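PDB 5FFN: enzyme subtilase SubTY from Bacillus sp. TY145 from Bacillus sp., which probably hydrolyses peptide bonds as a subtilisin-like serine endopeptidase of the subtilase family. Local coordinates for residues V38-L43 with G64-R69. Residues are numbered along the deposited sequence; the frame is centred on the assembly and turned at random.
Sequences VYTSHL and GSCTDR
Val38 and Cys66 join two active-site loops of the subtilisin fold, one leaving strand 29-35 with the probable catalytic Asp35, the other leading into helix 72-81 with the probable catalytic His72. The main chain does the joining: Val38 N donates to Cys66 O at 2.9 Å, the N-H turned somewhat off the line (148°). Around this one hydrogen bond, side chains lie against backbone, and one methyl meets a sulfur. Asp68 CB lies 3.7 Å from Val38 N and 3.9 Å from Val38 CA. The buried Asp68 carboxylate, close to the putative triad, accepts at OD1 from Gln70 N and Gly71 N and bonds Thr36 OG1 there, while OD2 bonds Thr74 OG1, which also bonds Tyr39 N and so links the two segments. Cys66 SG, disulfide-bonded to Cys52, sits 4.1 Å from the methyl CG2 of Thr40 and 4.0 Å from Val38 O. After Val38, an inverse gamma turn centred on Tyr39, closed by a weak Thr40 N to Val38 O bond, and a type I turn from Tyr39 to His42 redirect the chain. Strand 99-104 backs the contact: the Val38 side chain packs on Leu100 and Ala102, Cys66 on Ala102.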
loop_
_atom_site.group_PDB
_atom_site.type_symbol
_atom_site.label_atom_id
_atom_site.label_comp_id
_atom_site.label_asym_id
_atom_site.label_seq_id
_atom_site.Cartn_x
_atom_site.Cartn_y
_atom_site.Cartn_z
ATOM N N VAL A 38 -7.766 -11.751 -3.347
ATOM C CA VAL A 38 -6.566 -12.258 -4.019
ATOM C C VAL A 38 -6.938 -13.560 -4.768
ATOM O O VAL A 38 -7.663 -14.414 -4.231
ATOM C CB VAL A 38 -5.407 -12.543 -2.999
ATOM C CG1 VAL A 38 -4.189 -13.163 -3.676
ATOM C CG2 VAL A 38 -5.031 -11.298 -2.240
ATOM N N TYR A 39 -6.483 -13.619 -6.008
ATOM C CA TYR A 39 -6.571 -14.823 -6.827
ATOM C C TYR A 39 -5.487 -15.793 -6.351
ATOM O O TYR A 39 -4.386 -15.879 -6.928
ATOM C CB TYR A 39 -6.421 -14.435 -8.294
ATOM C CG TYR A 39 -6.416 -15.636 -9.234
ATOM C CD1 TYR A 39 -7.266 -16.712 -8.999
ATOM C CD2 TYR A 39 -5.529 -15.707 -10.318
ATOM C CE1 TYR A 39 -7.255 -17.845 -9.834
ATOM C CE2 TYR A 39 -5.520 -16.822 -11.168
ATOM C CZ TYR A 39 -6.388 -17.893 -10.909
ATOM O OH TYR A 39 -6.413 -19.039 -11.714
ATOM N N THR A 40 -5.820 -16.492 -5.280
ATOM C CA THR A 40 -4.910 -17.365 -4.556
ATOM C C THR A 40 -4.459 -18.590 -5.394
ATOM O O THR A 40 -3.507 -19.259 -5.007
ATOM C CB THR A 40 -5.513 -17.849 -3.193
ATOM O OG1 THR A 40 -6.706 -18.614 -3.414
ATOM C CG2 THR A 40 -5.849 -16.651 -2.232
ATOM N N SER A 41 -5.144 -18.848 -6.513
ATOM C CA SER A 41 -4.815 -19.959 -7.411
ATOM C C SER A 41 -3.923 -19.524 -8.565
ATOM O O SER A 41 -3.632 -20.305 -9.480
ATOM C CB SER A 41 -6.112 -20.584 -7.959
ATOM O OG SER A 41 -6.752 -21.316 -6.937
ATOM N N HIS A 42 -3.468 -18.267 -8.551
ATOM C CA HIS A 42 -2.445 -17.852 -9.482
ATOM C C HIS A 42 -1.250 -18.804 -9.249
ATOM O O HIS A 42 -0.970 -19.204 -8.107
ATOM C CB HIS A 42 -2.034 -16.407 -9.201
ATOM C CG HIS A 42 -1.235 -15.769 -10.279
ATOM N ND1 HIS A 42 0.052 -16.154 -10.582
ATOM C CD2 HIS A 42 -1.525 -14.742 -11.103
ATOM C CE1 HIS A 42 0.506 -15.406 -11.560
ATOM N NE2 HIS A 42 -0.420 -14.515 -11.873
ATOM N N LEU A 43 -0.568 -19.161 -10.334
ATOM C CA LEU A 43 0.544 -20.106 -10.269
ATOM C C LEU A 43 1.651 -19.632 -9.332
ATOM O O LEU A 43 2.268 -20.418 -8.644
ATOM C CB LEU A 43 1.112 -20.332 -11.650
ATOM C CG LEU A 43 0.347 -21.333 -12.519
ATOM C CD1 LEU A 43 0.965 -21.360 -13.876
ATOM C CD2 LEU A 43 0.383 -22.700 -11.890
ATOM N N GLY A 64 -13.608 -18.532 3.588
ATOM C CA GLY A 64 -13.351 -19.390 2.455
ATOM C C GLY A 64 -13.628 -18.731 1.150
ATOM O O GLY A 64 -13.658 -19.410 0.128
ATOM N N SER A 65 -13.838 -17.413 1.168
ATOM C CA SER A 65 -14.027 -16.652 -0.025
ATOM C C SER A 65 -13.244 -15.350 0.097
ATOM O O SER A 65 -13.257 -14.756 1.157
ATOM C CB SER A 65 -15.499 -16.330 -0.246
ATOM O OG SER A 65 -15.647 -15.912 -1.576
ATOM N N CYS A 66 -12.592 -14.958 -0.983
ATOM C CA CYS A 66 -11.730 -13.765 -0.997
ATOM C C CYS A 66 -11.424 -13.420 -2.430
ATOM O O CYS A 66 -10.305 -13.098 -2.827
ATOM C CB CYS A 66 -10.475 -13.998 -0.144
ATOM S SG CYS A 66 -9.412 -15.398 -0.719
ATOM N N THR A 67 -12.467 -13.428 -3.238
ATOM C CA THR A 67 -12.320 -13.384 -4.665
ATOM C C THR A 67 -11.957 -12.011 -5.219
ATOM O O THR A 67 -12.696 -11.038 -5.046
ATOM C CB THR A 67 -13.643 -13.890 -5.351
ATOM O OG1 THR A 67 -13.944 -15.192 -4.836
ATOM C CG2 THR A 67 -13.484 -13.951 -6.799
ATOM N N ASP A 68 -10.840 -11.942 -5.938
ATOM C CA ASP A 68 -10.429 -10.694 -6.587
ATOM C C ASP A 68 -11.047 -10.585 -7.971
ATOM O O ASP A 68 -10.717 -11.387 -8.870
ATOM C CB ASP A 68 -8.903 -10.597 -6.680
ATOM C CG ASP A 68 -8.414 -9.228 -7.155
ATOM O OD1 ASP A 68 -9.205 -8.242 -7.272
ATOM O OD2 ASP A 68 -7.202 -9.111 -7.446
ATOM N N ARG A 69 -11.916 -9.589 -8.164
ATOM C CA ARG A 69 -12.448 -9.278 -9.496
ATOM C C ARG A 69 -11.890 -7.985 -10.076
ATOM O O ARG A 69 -12.346 -7.492 -11.104
ATOM C CB ARG A 69 -13.996 -9.288 -9.476
ATOM C CG ARG A 69 -14.555 -10.538 -8.832
ATOM C CD ARG A 69 -16.029 -10.768 -9.127
ATOM N NE ARG A 69 -16.525 -11.966 -8.444
ATOM C CZ ARG A 69 -16.914 -12.016 -7.171
ATOM N NH1 ARG A 69 -16.898 -10.940 -6.393
ATOM N NH2 ARG A 69 -17.347 -13.166 -6.657
#